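Endoglucanase (Humicola insolens, PDB 1DYS) hydrolyses internal beta-1,4-glucosidic linkages of cellulose as a glycoside hydrolase family 6 endoglucanase, contributing to the recycling of plant biomass. Local coordinates at residues A[38-43]-A[343-347]; A[93-98]-A[150-154]; A[224-228]-A[242-246]; A[234-238]-A[276-280]. All coordinates share one frame; numbering follows the deposited sequence.

Overall arrangement
The four contacts tie loops and the C-terminal tail to the parallel beta/alpha barrel of family 6. Contact 1 spans nearly the whole chain, bringing the tail back to helix 34-46; the other three lie between its segments in sequence. Contact 2 comes first, joining the loop after strand 79-85 to helix 150-169, with its centre about 40 Å from that of contact 1 and on the opposite side of the chain's centre. Contacts 3 and 4 follow, their segments alternating along the chain, with centres about 13 Å apart. They share the long loop between strand 215-218 and helix 243-255, and meet where N224 reaches R276 and W279, close to residues assigned to substrate binding.

Contact 1 of 4, residues A[38-43]-A[343-347]; sequences AKVKYV and HDEIA
I346 packs against K39, Y42 and V43 on one side of helix 34-46, and this is the tight part of the contact. Its alpha carbon sits over the face of the Y42 ring, 4.2 Å from the centroid and 16° off the ring normal, a CH-pi contact. Its two branches part company: CG1 lies 4.0 Å from Y42 CD1 and as near CE1, while CG2 settles between K39 and V43, one turn apart on the helix, touching V43 CG2 at 4.0 Å and K39 CB at 3.8 Å. The tyrosine can lie over the tail because CG is anti to the backbone N (chi1 178°), which lays the ring along the helix flank. Backbone atoms of the tail complete the layer, with A347 O 3.3 Å from Y42 CD2. F290 packs on I346 and L21 of helix 15-29 on V43, so this side is buried.

Toward solvent the fit slackens. K39 lays its CG against I346 O at 3.5 Å, but the chain bends away and its NZ bonds to N36 OD1. E345 and A347 are exposed, and A347, the last residue modelled, turns its methyl away from the helix. No hydrogen bond crosses between these two segments, which are joined by apolar burial and the tyrosine face; directional polar bonds hold the tail from the other side, where the H343 backbone bonds to F290.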
loop_
_atom_site.group_PDB
_atom_site.type_symbol
_atom_site.label_atom_id
_atom_site.label_comp_id
_atom_site.label_asym_id
_atom_site.label_seq_id
_atom_site.Cartn_x
_atom_site.Cartn_y
_atom_site.Cartn_z
ATOM N N ALA A 38 6.160 -22.267 -21.771
ATOM C CA ALA A 38 5.303 -22.016 -22.924
ATOM C C ALA A 38 3.905 -21.590 -22.464
ATOM O O ALA A 38 3.291 -20.735 -23.103
ATOM C CB ALA A 38 5.203 -23.290 -23.757
ATOM N N LYS A 39 3.446 -22.207 -21.379
ATOM C CA LYS A 39 2.143 -21.795 -20.812
ATOM C C LYS A 39 2.251 -20.346 -20.318
ATOM O O LYS A 39 1.254 -19.616 -20.525
ATOM C CB LYS A 39 1.854 -22.775 -19.671
ATOM C CG LYS A 39 1.250 -24.067 -20.162
ATOM C CD LYS A 39 1.351 -25.247 -19.227
ATOM C CE LYS A 39 0.303 -25.253 -18.136
ATOM N NZ LYS A 39 0.557 -26.390 -17.177
ATOM N N VAL A 40 3.335 -19.958 -19.665
ATOM C CA VAL A 40 3.494 -18.556 -19.267
ATOM C C VAL A 40 3.450 -17.642 -20.488
ATOM O O VAL A 40 2.750 -16.617 -20.519
ATOM C CB VAL A 40 4.767 -18.323 -18.423
ATOM C CG1 VAL A 40 4.861 -16.833 -18.074
ATOM C CG2 VAL A 40 4.735 -19.148 -17.132
ATOM N N LYS A 41 4.213 -17.983 -21.558
ATOM C CA LYS A 41 4.189 -17.131 -22.763
ATOM C C LYS A 41 2.799 -17.033 -23.379
ATOM O O LYS A 41 2.414 -15.990 -23.913
ATOM C CB LYS A 41 5.230 -17.626 -23.784
ATOM C CG LYS A 41 5.619 -16.536 -24.786
ATOM C CD LYS A 41 7.062 -16.744 -25.248
ATOM C CE LYS A 41 7.154 -16.822 -26.757
ATOM N NZ LYS A 41 7.020 -15.507 -27.432
ATOM N N TYR A 42 1.981 -18.058 -23.277
ATOM C CA TYR A 42 0.602 -18.093 -23.753
ATOM C C TYR A 42 -0.158 -17.003 -22.978
ATOM O O TYR A 42 -0.733 -16.137 -23.615
ATOM C CB TYR A 42 -0.110 -19.429 -23.579
ATOM C CG TYR A 42 -1.554 -19.515 -24.023
ATOM C CD1 TYR A 42 -2.592 -19.030 -23.264
ATOM C CD2 TYR A 42 -1.883 -20.109 -25.242
ATOM C CE1 TYR A 42 -3.915 -19.106 -23.665
ATOM C CE2 TYR A 42 -3.209 -20.207 -25.654
ATOM C CZ TYR A 42 -4.219 -19.705 -24.868
ATOM O OH TYR A 42 -5.526 -19.802 -25.296
ATOM N N VAL A 43 -0.026 -17.064 -21.651
ATOM C CA VAL A 43 -0.692 -15.997 -20.875
ATOM C C VAL A 43 -0.148 -14.637 -21.250
ATOM O O VAL A 43 -0.898 -13.646 -21.312
ATOM C CB VAL A 43 -0.545 -16.264 -19.359
ATOM C CG1 VAL A 43 -1.171 -15.156 -18.503
ATOM C CG2 VAL A 43 -1.153 -17.616 -19.036
ATOM N N HIS A 343 -5.800 -24.029 -16.385
ATOM C CA HIS A 343 -6.895 -24.526 -17.225
ATOM C C HIS A 343 -6.265 -25.092 -18.492
ATOM O O HIS A 343 -5.290 -24.552 -18.998
ATOM C CB HIS A 343 -7.768 -23.344 -17.652
ATOM C CG HIS A 343 -9.045 -23.759 -18.298
ATOM N ND1 HIS A 343 -9.143 -24.051 -19.642
ATOM C CD2 HIS A 343 -10.283 -23.926 -17.769
ATOM C CE1 HIS A 343 -10.402 -24.388 -19.896
ATOM N NE2 HIS A 343 -11.126 -24.299 -18.787
ATOM N N ASP A 344 -6.898 -26.179 -18.981
ATOM C CA ASP A 344 -6.386 -26.842 -20.181
ATOM C C ASP A 344 -6.214 -26.000 -21.425
ATOM O O ASP A 344 -5.346 -26.278 -22.282
ATOM C CB ASP A 344 -7.341 -27.977 -20.602
ATOM C CG ASP A 344 -7.257 -29.210 -19.740
ATOM O OD1 ASP A 344 -6.299 -29.351 -18.954
ATOM O OD2 ASP A 344 -8.175 -30.050 -19.861
ATOM N N GLU A 345 -6.954 -24.907 -21.608
ATOM C CA GLU A 345 -6.713 -24.032 -22.749
ATOM C C GLU A 345 -5.298 -23.458 -22.798
ATOM O O GLU A 345 -4.760 -23.224 -23.879
ATOM C CB GLU A 345 -7.753 -22.891 -22.786
ATOM C CG GLU A 345 -9.133 -23.544 -22.859
ATOM C CD GLU A 345 -10.178 -22.717 -23.572
ATOM O OE1 GLU A 345 -10.022 -21.482 -23.624
ATOM O OE2 GLU A 345 -11.133 -23.347 -24.069
ATOM N N ILE A 346 -4.644 -23.226 -21.651
ATOM C CA ILE A 346 -3.322 -22.622 -21.599
ATOM C C ILE A 346 -2.246 -23.668 -21.863
ATOM O O ILE A 346 -2.102 -24.629 -21.096
ATOM C CB ILE A 346 -3.098 -22.014 -20.185
ATOM C CG1 ILE A 346 -4.126 -20.881 -20.067
ATOM C CG2 ILE A 346 -1.690 -21.486 -19.988
ATOM C CD1 ILE A 346 -4.483 -20.528 -18.624
ATOM N N ALA A 347 -1.538 -23.438 -22.956
ATOM C CA ALA A 347 -0.481 -24.361 -23.382
ATOM C C ALA A 347 0.524 -23.669 -24.310
ATOM O O ALA A 347 -0.032 -22.825 -25.063
ATOM C CB ALA A 347 -1.133 -25.511 -24.143
#

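Contact 2 of 4, residues A[93-98]-A[150-154]; sequences CSAGES and AFCRN
A covalent link comes first: C93 SG and C152 SG form a disulfide of 2.0 Å with a chi3 of 106°, somewhat wider than a right angle. C93 swings its sulfur round to its partner by placing it between its backbone N and carbonyl carbon (chi1 68°), whereas C152 does so with its sulfur beside the backbone N (chi1 -79°). The CA atoms of C93 and C152 are 5.1 Å apart. The backbone N of S94 lies 3.3 Å from C152 SG, so the bridge is closely hemmed in by the turn that carries it.

The disulfide ties the loop that follows strand 79-85, through its 3-10 turn, to the start of helix 150-169, both in the beta/alpha barrel of family 6. D92, assigned as a proton donor, immediately precedes C93, and W186, assigned to substrate binding, comes near S94.

Backbone packed on the F151 ring makes up the rest of the interface. The ring lies flat against the loop, with G96 O over the centre of one face, 3.4 Å above the plane. C93 O instead approaches the rim near the ring plane, 3.4 Å from F151 CD2, and C93 CB adds an apolar contact to that same carbon at 3.9 Å.

Polar groups look outward from the pair of segments. S94 OG, in one of its two modelled conformers, bonds with N143 OD1, and E97 forms a salt bridge to K103 and accepts a hydrogen bond from W330 N of the second subunit.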
loop_
_atom_site.group_PDB
_atom_site.type_symbol
_atom_site.label_atom_id
_atom_site.label_comp_id
_atom_site.label_asym_id
_atom_site.label_seq_id
_atom_site.Cartn_x
_atom_site.Cartn_y
_atom_site.Cartn_z
ATOM N N CYS A 93 -14.547 -1.028 3.783
ATOM C CA CYS A 93 -14.770 -0.489 5.133
ATOM C C CYS A 93 -14.780 -1.523 6.224
ATOM O O CYS A 93 -14.518 -1.267 7.418
ATOM C CB CYS A 93 -16.039 0.384 5.146
ATOM S SG CYS A 93 -17.569 -0.532 4.891
ATOM N N SER A 94 -15.126 -2.790 5.935
ATOM C CA SER A 94 -15.219 -3.819 6.956
ATOM C C SER A 94 -13.916 -4.073 7.681
ATOM O O SER A 94 -14.003 -4.536 8.830
ATOM C CB SER A 94 -15.799 -5.124 6.419
ATOM O OG SER A 94 -17.185 -4.960 6.119
ATOM N N ALA A 95 -12.762 -3.660 7.156
ATOM C CA ALA A 95 -11.499 -3.820 7.849
ATOM C C ALA A 95 -11.256 -2.658 8.811
ATOM O O ALA A 95 -10.352 -2.752 9.638
ATOM C CB ALA A 95 -10.406 -3.957 6.807
ATOM N N GLY A 96 -12.100 -1.617 8.769
ATOM C CA GLY A 96 -12.019 -0.572 9.783
ATOM C C GLY A 96 -11.304 0.707 9.453
ATOM O O GLY A 96 -11.357 1.679 10.213
ATOM N N GLU A 97 -10.736 0.772 8.247
ATOM C CA GLU A 97 -10.018 1.970 7.793
ATOM C C GLU A 97 -9.919 1.861 6.272
ATOM O O GLU A 97 -9.791 0.727 5.804
ATOM C CB GLU A 97 -8.603 1.984 8.406
ATOM C CG GLU A 97 -7.692 3.053 7.812
ATOM C CD GLU A 97 -6.263 2.953 8.291
ATOM O OE1 GLU A 97 -5.809 1.852 8.664
ATOM O OE2 GLU A 97 -5.577 4.005 8.253
ATOM N N SER A 98 -9.960 2.942 5.499
ATOM C CA SER A 98 -9.775 2.768 4.045
ATOM C C SER A 98 -8.536 1.914 3.741
ATOM O O SER A 98 -7.484 2.130 4.297
ATOM C CB SER A 98 -9.549 4.127 3.384
ATOM O OG SER A 98 -9.496 4.000 1.974
ATOM N N ALA A 150 -19.567 0.174 13.073
ATOM C CA ALA A 150 -19.736 1.612 13.136
ATOM C C ALA A 150 -19.043 2.317 11.985
ATOM O O ALA A 150 -19.610 3.170 11.326
ATOM C CB ALA A 150 -19.179 2.102 14.474
ATOM N N PHE A 151 -17.808 1.893 11.693
ATOM C CA PHE A 151 -17.071 2.493 10.595
ATOM C C PHE A 151 -17.771 2.367 9.251
ATOM O O PHE A 151 -17.845 3.346 8.504
ATOM C CB PHE A 151 -15.664 1.888 10.584
ATOM C CG PHE A 151 -14.789 2.602 9.561
ATOM C CD1 PHE A 151 -14.306 3.863 9.784
ATOM C CD2 PHE A 151 -14.480 1.963 8.372
ATOM C CE1 PHE A 151 -13.510 4.504 8.871
ATOM C CE2 PHE A 151 -13.665 2.579 7.442
ATOM C CZ PHE A 151 -13.198 3.862 7.676
ATOM N N CYS A 152 -18.235 1.190 8.864
ATOM C CA CYS A 152 -18.961 1.040 7.599
ATOM C C CYS A 152 -20.290 1.797 7.543
ATOM O O CYS A 152 -20.667 2.394 6.516
ATOM C CB CYS A 152 -19.356 -0.422 7.333
ATOM S SG CYS A 152 -17.969 -1.395 6.689
ATOM N N ARG A 153 -20.990 1.741 8.673
ATOM C CA ARG A 153 -22.302 2.406 8.745
ATOM C C ARG A 153 -22.162 3.902 8.568
ATOM O O ARG A 153 -22.974 4.588 7.926
ATOM C CB ARG A 153 -22.971 2.037 10.086
ATOM C CG ARG A 153 -23.467 0.600 10.131
ATOM C CD ARG A 153 -24.431 0.346 11.295
ATOM N NE ARG A 153 -23.769 0.276 12.597
ATOM C CZ ARG A 153 -23.925 1.234 13.524
ATOM N NH1 ARG A 153 -24.706 2.278 13.299
ATOM N NH2 ARG A 153 -23.260 1.067 14.649
ATOM N N ASN A 154 -21.063 4.456 9.078
ATOM C CA ASN A 154 -20.715 5.843 8.927
ATOM C C ASN A 154 -20.327 6.222 7.503
ATOM O O ASN A 154 -20.324 7.406 7.198
ATOM C CB ASN A 154 -19.499 6.193 9.808
ATOM C CG ASN A 154 -19.955 7.029 10.983
ATOM O OD1 ASN A 154 -20.309 8.196 10.793
ATOM N ND2 ASN A 154 -19.940 6.425 12.160
#

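Contact 3 of 4, residues A[224-228]-A[242-246]; sequences NPYST and DESRY
The Y226 ring carries S244 CB over one face in a CH-pi contact, 3.9 Å from the centroid and shifted toward the rim. The R245 guanidinium has D242 OD2 at its edge, in plane. R245 grips the aspartate side-on: NE (2.9 Å from OD1) and NH2 form a salt bridge, each meeting its oxygen from above the carboxylate plane.

D242 is the N-cap of helix 243-255. Its CG lies between its backbone N and carbonyl carbon (chi1 59°), which brings the carboxylate back over the helix start and toward T228. OD1 also accepts R245 N, which reaches it from the opposite face to NE. OD2 takes T228 N at 2.8 Å on its anti side, so one capping residue ties down both helix start and loop. Two further helix-start amides are spent on the loop: E243 N on P225 O (3.0 Å, nearly straight) and S244 N on Y226 O (2.9 Å).

N224 ND2 meets E243 OE2 at 3.0 Å from above the carboxylate, the planes 42° apart; that oxygen also accepts G184 N. ND2 donates to N183, assigned to substrate binding, too, and N224 OD1 accepts from R276 and W279. Beyond, Y226 packs on strands 262-266 and 303-307, and E243 on strand 262-266, seating the start of helix 243-255 against the barrel.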
loop_
_atom_site.group_PDB
_atom_site.type_symbol
_atom_site.label_atom_id
_atom_site.label_comp_id
_atom_site.label_asym_id
_atom_site.label_seq_id
_atom_site.Cartn_x
_atom_site.Cartn_y
_atom_site.Cartn_z
ATOM N N ASN A 224 -13.715 -18.785 -6.811
ATOM C CA ASN A 224 -14.859 -19.662 -7.065
ATOM C C ASN A 224 -14.866 -20.120 -8.523
ATOM O O ASN A 224 -14.370 -19.455 -9.417
ATOM C CB ASN A 224 -16.146 -18.917 -6.779
ATOM C CG ASN A 224 -16.343 -18.395 -5.380
ATOM O OD1 ASN A 224 -15.718 -18.930 -4.472
ATOM N ND2 ASN A 224 -17.215 -17.401 -5.195
ATOM N N PRO A 225 -15.305 -21.359 -8.737
ATOM C CA PRO A 225 -15.399 -21.892 -10.084
ATOM C C PRO A 225 -16.602 -21.280 -10.775
ATOM O O PRO A 225 -17.586 -20.935 -10.126
ATOM C CB PRO A 225 -15.620 -23.411 -9.869
ATOM C CG PRO A 225 -16.334 -23.402 -8.550
ATOM C CD PRO A 225 -15.909 -22.194 -7.718
ATOM N N TYR A 226 -16.476 -21.100 -12.083
ATOM C CA TYR A 226 -17.558 -20.598 -12.908
ATOM C C TYR A 226 -18.696 -21.624 -12.901
ATOM O O TYR A 226 -19.803 -21.338 -12.487
ATOM C CB TYR A 226 -17.096 -20.322 -14.341
ATOM C CG TYR A 226 -18.251 -19.907 -15.232
ATOM C CD1 TYR A 226 -18.914 -18.710 -15.036
ATOM C CD2 TYR A 226 -18.676 -20.713 -16.272
ATOM C CE1 TYR A 226 -19.975 -18.304 -15.820
ATOM C CE2 TYR A 226 -19.736 -20.323 -17.073
ATOM C CZ TYR A 226 -20.380 -19.131 -16.855
ATOM O OH TYR A 226 -21.437 -18.737 -17.627
ATOM N N SER A 227 -18.414 -22.866 -13.308
ATOM C CA SER A 227 -19.506 -23.840 -13.409
ATOM C C SER A 227 -19.039 -25.239 -13.001
ATOM O O SER A 227 -18.067 -25.689 -13.609
ATOM C CB SER A 227 -19.979 -23.886 -14.873
ATOM O OG SER A 227 -21.086 -24.763 -15.036
ATOM N N THR A 228 -19.688 -25.791 -11.997
ATOM C CA THR A 228 -19.327 -27.153 -11.593
ATOM C C THR A 228 -20.508 -27.857 -10.950
ATOM O O THR A 228 -21.384 -27.351 -10.264
ATOM C CB THR A 228 -18.076 -27.240 -10.713
ATOM O OG1 THR A 228 -17.950 -28.600 -10.230
ATOM C CG2 THR A 228 -18.154 -26.367 -9.487
ATOM N N ASP A 242 -21.792 -21.818 -7.488
ATOM C CA ASP A 242 -20.764 -21.506 -8.474
ATOM C C ASP A 242 -21.161 -20.144 -9.034
ATOM O O ASP A 242 -22.262 -19.652 -8.685
ATOM C CB ASP A 242 -20.502 -22.591 -9.485
ATOM C CG ASP A 242 -21.690 -22.986 -10.313
ATOM O OD1 ASP A 242 -22.664 -22.210 -10.330
ATOM O OD2 ASP A 242 -21.647 -24.073 -10.935
ATOM N N GLU A 243 -20.231 -19.497 -9.730
ATOM C CA GLU A 243 -20.475 -18.142 -10.210
ATOM C C GLU A 243 -21.512 -18.077 -11.304
ATOM O O GLU A 243 -22.224 -17.076 -11.422
ATOM C CB GLU A 243 -19.135 -17.494 -10.549
ATOM C CG GLU A 243 -18.285 -17.375 -9.271
ATOM C CD GLU A 243 -18.854 -16.313 -8.332
ATOM O OE1 GLU A 243 -18.912 -15.159 -8.802
ATOM O OE2 GLU A 243 -19.283 -16.623 -7.218
ATOM N N SER A 244 -21.614 -19.140 -12.113
ATOM C CA SER A 244 -22.654 -19.178 -13.137
ATOM C C SER A 244 -24.006 -19.153 -12.430
ATOM O O SER A 244 -24.860 -18.384 -12.878
ATOM C CB SER A 244 -22.539 -20.428 -14.004
ATOM O OG SER A 244 -23.621 -20.412 -14.947
ATOM N N ARG A 245 -24.215 -19.919 -11.352
ATOM C CA ARG A 245 -25.519 -19.870 -10.692
ATOM C C ARG A 245 -25.688 -18.580 -9.900
ATOM O O ARG A 245 -26.776 -18.017 -9.792
ATOM C CB ARG A 245 -25.828 -21.099 -9.854
ATOM C CG ARG A 245 -26.154 -22.270 -10.814
ATOM C CD ARG A 245 -26.182 -23.542 -9.981
ATOM N NE ARG A 245 -24.831 -24.124 -9.883
ATOM C CZ ARG A 245 -24.634 -25.266 -9.224
ATOM N NH1 ARG A 245 -25.687 -25.837 -8.626
ATOM N NH2 ARG A 245 -23.436 -25.814 -9.155
ATOM N N TYR A 246 -24.571 -18.015 -9.409
ATOM C CA TYR A 246 -24.709 -16.720 -8.705
ATOM C C TYR A 246 -25.230 -15.659 -9.672
ATOM O O TYR A 246 -26.166 -14.941 -9.306
ATOM C CB TYR A 246 -23.363 -16.309 -8.106
ATOM C CG TYR A 246 -23.378 -14.954 -7.415
ATOM C CD1 TYR A 246 -24.326 -14.612 -6.476
ATOM C CD2 TYR A 246 -22.387 -14.022 -7.694
ATOM C CE1 TYR A 246 -24.345 -13.373 -5.847
ATOM C CE2 TYR A 246 -22.377 -12.783 -7.084
ATOM C CZ TYR A 246 -23.347 -12.472 -6.146
ATOM O OH TYR A 246 -23.376 -11.231 -5.557
HETATM O O HOH W 1 -23.209 -24.119 -13.307
#

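Contact 4 of 4, residues A[234-238]-A[276-280]; sequences YTSGS and RSEWG
Residues 234-238 come out of a 3-10 turn and run straight into a type II beta turn from T235 to S238, closed by S238 N to T235 O at 3.0 Å, with G237 at a positive phi. Facing them, residues 276-280 form an irregular loop, and the alpha carbons of Y234 and W279 come within 6.3 Å.

Y234 pushes its ring into that loop. Its CG takes the crowded position between the backbone N and carbonyl carbon (chi1 63°), which turns the ring toward the 276-280 loop, with W279 CA and E278 C over one face near the rim. R276 O sits at the ring edge, 3.4 Å from Y234 CE2. Y234 CE1 in turn stands over the indole at its five-membered ring, toward the rim, 3.2 Å from W279 CG. The ring planes make 38°, neither stacked nor edge-to-face. Further along the same indole, T235 CG2 lies over the six-membered ring, 3.8 Å from its centroid, a CH-pi contact; S238 CB comes to the edge, 4.0 Å from W279 CZ3. W189 meets the indole as well, its plane steeply inclined.

The guanidinium of R276 stands nearly perpendicular to the Y234 ring (86°), with Y234 OH 3.3 Å from R276 NE. R276 NH1 bonds to N222 OD1 and NH2 to N224 OD1, which hold the group's rotation.

Because N224 OD1 accepts W279 NE1 too, polar bonds fix the indole and the guanidinium beside N222 and N183, both assigned to substrate binding, while the indole face and edge hold Y234, T235 and S238; the contact thus probably helps shape the wall of the substrate cleft.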
loop_
_atom_site.group_PDB
_atom_site.type_symbol
_atom_site.label_atom_id
_atom_site.label_comp_id
_atom_site.label_asym_id
_atom_site.label_seq_id
_atom_site.Cartn_x
_atom_site.Cartn_y
_atom_site.Cartn_z
ATOM N N TYR A 234 -18.713 -26.432 1.714
ATOM C CA TYR A 234 -19.048 -25.199 2.393
ATOM C C TYR A 234 -20.092 -24.373 1.654
ATOM O O TYR A 234 -20.661 -23.430 2.238
ATOM C CB TYR A 234 -17.750 -24.464 2.713
ATOM C CG TYR A 234 -16.895 -24.017 1.556
ATOM C CD1 TYR A 234 -17.419 -23.187 0.577
ATOM C CD2 TYR A 234 -15.563 -24.385 1.452
ATOM C CE1 TYR A 234 -16.624 -22.754 -0.455
ATOM C CE2 TYR A 234 -14.767 -23.963 0.400
ATOM C CZ TYR A 234 -15.316 -23.129 -0.543
ATOM O OH TYR A 234 -14.583 -22.669 -1.619
ATOM N N THR A 235 -20.390 -24.735 0.411
ATOM C CA THR A 235 -21.441 -24.102 -0.377
ATOM C C THR A 235 -22.797 -24.781 -0.127
ATOM O O THR A 235 -23.818 -24.399 -0.716
ATOM C CB THR A 235 -21.170 -24.124 -1.885
ATOM O OG1 THR A 235 -21.312 -25.479 -2.347
ATOM C CG2 THR A 235 -19.776 -23.643 -2.258
ATOM N N SER A 236 -22.860 -25.762 0.772
ATOM C CA SER A 236 -24.116 -26.424 1.112
ATOM C C SER A 236 -25.111 -25.432 1.703
ATOM O O SER A 236 -24.753 -24.588 2.530
ATOM C CB SER A 236 -23.870 -27.570 2.115
ATOM O OG SER A 236 -24.001 -28.787 1.403
ATOM N N GLY A 237 -26.335 -25.447 1.175
ATOM C CA GLY A 237 -27.369 -24.517 1.621
ATOM C C GLY A 237 -27.373 -23.235 0.794
ATOM O O GLY A 237 -28.272 -22.410 0.963
ATOM N N SER A 238 -26.393 -23.053 -0.094
ATOM C CA SER A 238 -26.409 -21.821 -0.885
ATOM C C SER A 238 -27.012 -22.110 -2.238
ATOM O O SER A 238 -26.630 -23.085 -2.879
ATOM C CB SER A 238 -24.997 -21.278 -1.130
ATOM O OG SER A 238 -25.040 -20.367 -2.227
ATOM N N ARG A 276 -9.753 -24.480 0.276
ATOM C CA ARG A 276 -10.291 -23.669 1.366
ATOM C C ARG A 276 -11.183 -24.519 2.263
ATOM O O ARG A 276 -11.897 -25.336 1.719
ATOM C CB ARG A 276 -11.195 -22.600 0.729
ATOM C CG ARG A 276 -10.397 -21.510 0.023
ATOM C CD ARG A 276 -11.317 -20.344 -0.271
ATOM N NE ARG A 276 -12.088 -20.575 -1.485
ATOM C CZ ARG A 276 -12.721 -19.572 -2.110
ATOM N NH1 ARG A 276 -12.674 -18.344 -1.614
ATOM N NH2 ARG A 276 -13.411 -19.863 -3.204
ATOM N N SER A 277 -11.170 -24.306 3.580
ATOM C CA SER A 277 -12.091 -25.012 4.458
ATOM C C SER A 277 -13.274 -24.136 4.803
ATOM O O SER A 277 -14.326 -24.562 5.295
ATOM C CB SER A 277 -11.341 -25.454 5.733
ATOM O OG SER A 277 -10.625 -24.349 6.262
ATOM N N GLU A 278 -13.133 -22.832 4.534
ATOM C CA GLU A 278 -14.166 -21.840 4.782
ATOM C C GLU A 278 -14.303 -21.001 3.512
ATOM O O GLU A 278 -13.275 -20.628 2.932
ATOM C CB GLU A 278 -13.811 -20.954 5.966
ATOM C CG GLU A 278 -13.290 -21.628 7.218
ATOM C CD GLU A 278 -14.228 -21.559 8.403
ATOM O OE1 GLU A 278 -14.855 -20.496 8.595
ATOM O OE2 GLU A 278 -14.341 -22.560 9.151
ATOM N N TRP A 279 -15.527 -20.668 3.105
ATOM C CA TRP A 279 -15.693 -19.932 1.852
ATOM C C TRP A 279 -15.118 -18.526 1.898
ATOM O O TRP A 279 -14.676 -17.991 0.888
ATOM C CB TRP A 279 -17.174 -19.833 1.510
ATOM C CG TRP A 279 -17.501 -19.693 0.050
ATOM C CD1 TRP A 279 -16.684 -19.403 -1.005
ATOM C CD2 TRP A 279 -18.810 -19.905 -0.488
ATOM N NE1 TRP A 279 -17.413 -19.415 -2.167
ATOM C CE2 TRP A 279 -18.715 -19.721 -1.879
ATOM C CE3 TRP A 279 -20.053 -20.230 0.078
ATOM C CZ2 TRP A 279 -19.843 -19.824 -2.697
ATOM C CZ3 TRP A 279 -21.166 -20.336 -0.724
ATOM C CH2 TRP A 279 -21.043 -20.136 -2.108
ATOM N N GLY A 280 -15.025 -17.940 3.082
ATOM C CA GLY A 280 -14.533 -16.567 3.213
ATOM C C GLY A 280 -13.024 -16.455 3.147
ATOM O O GLY A 280 -12.535 -15.317 3.154
HETATM O O HOH W 2 -12.410 -23.305 -2.436
#